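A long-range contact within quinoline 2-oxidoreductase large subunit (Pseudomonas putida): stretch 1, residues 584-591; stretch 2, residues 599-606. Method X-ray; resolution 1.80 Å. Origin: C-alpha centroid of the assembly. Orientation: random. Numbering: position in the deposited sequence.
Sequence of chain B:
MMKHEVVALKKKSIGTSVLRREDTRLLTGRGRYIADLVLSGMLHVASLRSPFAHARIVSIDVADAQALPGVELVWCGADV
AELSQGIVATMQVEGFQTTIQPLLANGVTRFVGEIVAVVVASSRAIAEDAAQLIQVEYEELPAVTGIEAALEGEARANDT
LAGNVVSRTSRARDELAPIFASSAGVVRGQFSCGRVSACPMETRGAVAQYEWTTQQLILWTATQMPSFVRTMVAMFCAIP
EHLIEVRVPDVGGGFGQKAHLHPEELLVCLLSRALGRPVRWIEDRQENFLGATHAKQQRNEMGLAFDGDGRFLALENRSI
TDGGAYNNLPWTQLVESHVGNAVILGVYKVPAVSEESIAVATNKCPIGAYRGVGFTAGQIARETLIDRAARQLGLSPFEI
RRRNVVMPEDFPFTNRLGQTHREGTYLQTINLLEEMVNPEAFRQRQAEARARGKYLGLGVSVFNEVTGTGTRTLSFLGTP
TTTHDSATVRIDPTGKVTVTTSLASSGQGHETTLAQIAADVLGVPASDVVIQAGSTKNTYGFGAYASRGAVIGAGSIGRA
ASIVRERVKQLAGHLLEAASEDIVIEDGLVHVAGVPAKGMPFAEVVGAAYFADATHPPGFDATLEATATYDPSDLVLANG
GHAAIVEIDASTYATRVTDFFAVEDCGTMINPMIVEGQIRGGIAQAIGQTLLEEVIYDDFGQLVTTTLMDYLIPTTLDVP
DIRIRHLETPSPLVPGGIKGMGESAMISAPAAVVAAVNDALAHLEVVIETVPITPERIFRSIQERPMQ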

ATOM      1  N   VAL B 584      24.760  -5.079 -31.462  1.00 23.63           N
ATOM      2  CA  VAL B 584      24.004  -3.875 -31.133  1.00 22.79           C
ATOM      3  C   VAL B 584      22.541  -4.264 -30.962  1.00 22.47           C
ATOM      4  O   VAL B 584      22.121  -5.329 -31.408  1.00 21.62           O
ATOM      5  N   ILE B 585      21.777  -3.413 -30.288  1.00 22.16           N
ATOM      6  CA  ILE B 585      20.352  -3.653 -30.100  1.00 21.65           C
ATOM      7  C   ILE B 585      19.660  -2.405 -30.617  1.00 22.89           C
ATOM      8  O   ILE B 585      19.905  -1.304 -30.125  1.00 24.72           O
ATOM      9  N   GLU B 586      18.811  -2.574 -31.622  1.00 24.29           N
ATOM     10  CA  GLU B 586      18.103  -1.449 -32.220  1.00 27.22           C
ATOM     11  C   GLU B 586      16.718  -1.879 -32.663  1.00 27.26           C
ATOM     12  O   GLU B 586      16.557  -2.938 -33.267  1.00 26.44           O
ATOM     13  N   ASP B 587      15.718  -1.055 -32.369  1.00 28.60           N
ATOM     14  CA  ASP B 587      14.347  -1.364 -32.758  1.00 30.93           C
ATOM     15  C   ASP B 587      13.959  -2.767 -32.315  1.00 28.79           C
ATOM     16  O   ASP B 587      13.279  -3.482 -33.047  1.00 28.68           O
ATOM     17  N   GLY B 588      14.406  -3.164 -31.127  1.00 27.97           N
ATOM     18  CA  GLY B 588      14.078  -4.482 -30.603  1.00 25.91           C
ATOM     19  C   GLY B 588      14.761  -5.649 -31.291  1.00 24.98           C
ATOM     20  O   GLY B 588      14.411  -6.804 -31.057  1.00 24.67           O
ATOM     21  N   LEU B 589      15.738  -5.354 -32.141  1.00 23.58           N
ATOM     22  CA  LEU B 589      16.462  -6.397 -32.857  1.00 24.11           C
ATOM     23  C   LEU B 589      17.901  -6.456 -32.354  1.00 22.23           C
ATOM     24  O   LEU B 589      18.607  -5.450 -32.369  1.00 22.58           O
ATOM     25  N   VAL B 590      18.327  -7.631 -31.902  1.00 21.74           N
ATOM     26  CA  VAL B 590      19.696  -7.813 -31.425  1.00 21.14           C
ATOM     27  C   VAL B 590      20.476  -8.407 -32.594  1.00 21.51           C
ATOM     28  O   VAL B 590      20.204  -9.531 -33.022  1.00 22.42           O
ATOM     29  N   HIS B 591      21.449  -7.667 -33.113  1.00 21.23           N
ATOM     30  CA  HIS B 591      22.196  -8.161 -34.260  1.00 20.57           C
ATOM     31  C   HIS B 591      23.629  -7.659 -34.349  1.00 21.07           C
ATOM     32  O   HIS B 591      24.048  -6.777 -33.598  1.00 21.64           O
ATOM     33  N   GLY B 599      20.733 -11.514 -36.820  1.00 26.66           N
ATOM     34  CA  GLY B 599      20.233 -11.120 -35.518  1.00 26.11           C
ATOM     35  C   GLY B 599      19.060 -11.944 -35.024  1.00 27.83           C
ATOM     36  O   GLY B 599      18.676 -12.937 -35.646  1.00 26.73           O
ATOM     37  N   MET B 600      18.497 -11.519 -33.895  1.00 27.49           N
ATOM     38  CA  MET B 600      17.360 -12.186 -33.261  1.00 28.57           C
ATOM     39  C   MET B 600      16.559 -11.134 -32.508  1.00 26.63           C
ATOM     40  O   MET B 600      17.115 -10.135 -32.051  1.00 25.66           O
ATOM     41  N   PRO B 601      15.243 -11.336 -32.366  1.00 24.89           N
ATOM     42  CA  PRO B 601      14.514 -10.310 -31.625  1.00 22.96           C
ATOM     43  C   PRO B 601      15.008 -10.256 -30.176  1.00 20.61           C
ATOM     44  O   PRO B 601      15.436 -11.264 -29.615  1.00 20.14           O
ATOM     45  N   PHE B 602      14.969  -9.064 -29.596  1.00 19.79           N
ATOM     46  CA  PHE B 602      15.401  -8.845 -28.224  1.00 20.00           C
ATOM     47  C   PHE B 602      14.741  -9.844 -27.266  1.00 21.18           C
ATOM     48  O   PHE B 602      15.411 -10.461 -26.433  1.00 20.50           O
ATOM     49  N   ALA B 603      13.427 -10.007 -27.398  1.00 21.07           N
ATOM     50  CA  ALA B 603      12.674 -10.916 -26.535  1.00 21.69           C
ATOM     51  C   ALA B 603      13.174 -12.357 -26.608  1.00 22.01           C
ATOM     52  O   ALA B 603      13.128 -13.085 -25.617  1.00 21.64           O
ATOM     53  N   GLU B 604      13.654 -12.772 -27.775  1.00 21.82           N
ATOM     54  CA  GLU B 604      14.144 -14.137 -27.924  1.00 23.35           C
ATOM     55  C   GLU B 604      15.468 -14.349 -27.192  1.00 21.31           C
ATOM     56  O   GLU B 604      15.675 -15.393 -26.575  1.00 22.18           O
ATOM     57  N   VAL B 605      16.362 -13.367 -27.257  1.00 20.50           N
ATOM     58  CA  VAL B 605      17.648 -13.483 -26.573  1.00 21.29           C
ATOM     59  C   VAL B 605      17.396 -13.474 -25.067  1.00 20.34           C
ATOM     60  O   VAL B 605      17.918 -14.306 -24.331  1.00 21.71           O
ATOM     61  N   VAL B 606      16.588 -12.521 -24.620  1.00 19.80           N
ATOM     62  CA  VAL B 606      16.256 -12.407 -23.206  1.00 19.54           C
ATOM     63  C   VAL B 606      15.586 -13.692 -22.739  1.00 20.04           C
ATOM     64  O   VAL B 606      15.893 -14.201 -21.663  1.00 21.05           O
TER

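Two backbone strands meet antiparallel here, and the side chains fill the corner where the second strand turns into a helix at Pro601, its N-cap. Val590 is the central bump. In its t rotamer it shares a face of the sheet with Met600, and its CG2 lies 3.6 Å from Phe602 CA, 3.9 Å from Phe602 CD1 at the ring edge and 4.0 Å from Val605 CG2. A compact, branched residue suits this hollow, with the first turn of the helix passing over it. Phe602 (chi1 t) leaves its backbone sideways and its ring stands up on the face where Val590 and Ile585 project; broad and flat, it offers its edge to Val590, while the long, branched Ile585, rotamer mt, extends its terminal CD1 to 3.9 Å from Phe602 CE1. Met600 starts on the Val590 face, but its mtp chain leads away.

On the other face space is scarce. His591 CB sits 3.6 Å from Gly599 CA, and a CB on Gly599 would clash with His591 CB, Val590 O and Leu589 CD2. Leu589 (chi1 t, chi2 between wells at -140°) points away at CB, yet its end curls back, bringing CD2 to 3.3 Å from Met600 O. The His591 ring (chi1 p) leads away from the second stretch, over its own hairpin, and ND1 gives a weak hydrogen bond to Leu589 O at 3.4 Å.

Phe602 N donates to Gly588 O at 2.7 Å, pinning the helix start to the turn. Water 1 accepts from Ala603 N (3.0 Å) and donates weakly to Gly588 O (3.4 Å).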

ATOM      1  CB  VAL B 584      24.090  -2.786 -32.245  1.00 23.67           C
ATOM      2  CG1 VAL B 584      25.531  -2.332 -32.432  1.00 24.77           C
ATOM      3  CG2 VAL B 584      23.519  -3.316 -33.547  1.00 23.40           C
ATOM      4  CB  ILE B 585      19.978  -3.857 -28.617  1.00 21.38           C
ATOM      5  CG1 ILE B 585      20.846  -4.956 -28.000  1.00 21.71           C
ATOM      6  CG2 ILE B 585      18.506  -4.251 -28.512  1.00 19.60           C
ATOM      7  CD1 ILE B 585      20.509  -5.273 -26.544  1.00 22.56           C
ATOM      8  CB  GLU B 586      18.865  -0.931 -33.445  1.00 29.91           C
ATOM      9  CG  GLU B 586      20.231  -0.329 -33.164  1.00 35.45           C
ATOM     10  CD  GLU B 586      20.969   0.032 -34.443  1.00 39.80           C
ATOM     11  OE1 GLU B 586      20.299   0.458 -35.411  1.00 41.19           O
ATOM     12  OE2 GLU B 586      22.215  -0.101 -34.481  1.00 38.98           O
ATOM     13  CB  ASP B 587      14.202  -1.265 -34.278  1.00 36.36           C
ATOM     14  CG  ASP B 587      14.608   0.091 -34.817  1.00 41.23           C
ATOM     15  OD1 ASP B 587      14.954   0.168 -36.017  1.00 44.22           O
ATOM     16  OD2 ASP B 587      14.571   1.078 -34.049  1.00 43.41           O
ATOM     17  CB  LEU B 589      16.469  -6.091 -34.357  1.00 24.65           C
ATOM     18  CG  LEU B 589      16.785  -7.181 -35.390  1.00 28.68           C
ATOM     19  CD1 LEU B 589      17.644  -6.563 -36.483  1.00 25.48           C
ATOM     20  CD2 LEU B 589      17.505  -8.360 -34.766  1.00 29.66           C
ATOM     21  CB  VAL B 590      19.764  -8.792 -30.241  1.00 21.28           C
ATOM     22  CG1 VAL B 590      21.222  -8.948 -29.790  1.00 19.71           C
ATOM     23  CG2 VAL B 590      18.882  -8.286 -29.088  1.00 19.30           C
ATOM     24  CB  HIS B 591      21.464  -7.770 -35.545  1.00 21.37           C
ATOM     25  CG  HIS B 591      21.446  -6.294 -35.801  1.00 23.03           C
ATOM     26  ND1 HIS B 591      20.653  -5.420 -35.087  1.00 24.21           N
ATOM     27  CD2 HIS B 591      22.150  -5.533 -36.674  1.00 22.75           C
ATOM     28  CE1 HIS B 591      20.869  -4.187 -35.508  1.00 23.92           C
ATOM     29  NE2 HIS B 591      21.772  -4.227 -36.471  1.00 24.32           N
ATOM     30  CB  MET B 600      17.840 -13.203 -32.227  1.00 31.59           C
ATOM     31  CG  MET B 600      18.812 -14.243 -32.719  1.00 37.51           C
ATOM     32  SD  MET B 600      19.564 -15.073 -31.304  1.00 41.83           S
ATOM     33  CE  MET B 600      18.106 -15.720 -30.491  1.00 38.78           C
ATOM     34  CB  PRO B 601      13.054 -10.756 -31.743  1.00 23.88           C
ATOM     35  CG  PRO B 601      13.143 -12.225 -32.025  1.00 27.34           C
ATOM     36  CD  PRO B 601      14.323 -12.327 -32.947  1.00 24.76           C
ATOM     37  CB  PHE B 602      15.042  -7.413 -27.820  1.00 20.22           C
ATOM     38  CG  PHE B 602      15.480  -7.033 -26.432  1.00 20.36           C
ATOM     39  CD1 PHE B 602      16.831  -6.907 -26.122  1.00 21.28           C
ATOM     40  CD2 PHE B 602      14.536  -6.760 -25.444  1.00 20.88           C
ATOM     41  CE1 PHE B 602      17.238  -6.506 -24.845  1.00 21.85           C
ATOM     42  CE2 PHE B 602      14.929  -6.358 -24.162  1.00 22.54           C
ATOM     43  CZ  PHE B 602      16.286  -6.230 -23.863  1.00 21.87           C
ATOM     44  CB  ALA B 603      11.193 -10.860 -26.886  1.00 20.26           C
ATOM     45  CB  GLU B 604      14.306 -14.499 -29.406  1.00 26.02           C
ATOM     46  CG  GLU B 604      14.756 -15.939 -29.628  1.00 30.26           C
ATOM     47  CD  GLU B 604      14.834 -16.320 -31.098  1.00 32.73           C
ATOM     48  OE1 GLU B 604      15.220 -17.471 -31.393  1.00 35.68           O
ATOM     49  OE2 GLU B 604      14.509 -15.477 -31.958  1.00 32.50           O
ATOM     50  CB  VAL B 605      18.595 -12.311 -26.922  1.00 22.51           C
ATOM     51  CG1 VAL B 605      19.941 -12.503 -26.219  1.00 19.77           C
ATOM     52  CG2 VAL B 605      18.796 -12.234 -28.425  1.00 23.30           C
ATOM     53  CB  VAL B 606      15.325 -11.199 -22.953  1.00 19.28           C
ATOM     54  CG1 VAL B 606      14.832 -11.195 -21.497  1.00 17.77           C
ATOM     55  CG2 VAL B 606      16.072  -9.910 -23.263  1.00 18.18           C
TER
HETATM   56  O   HOH W   1      11.876  -8.149 -29.217  1.00 33.13           O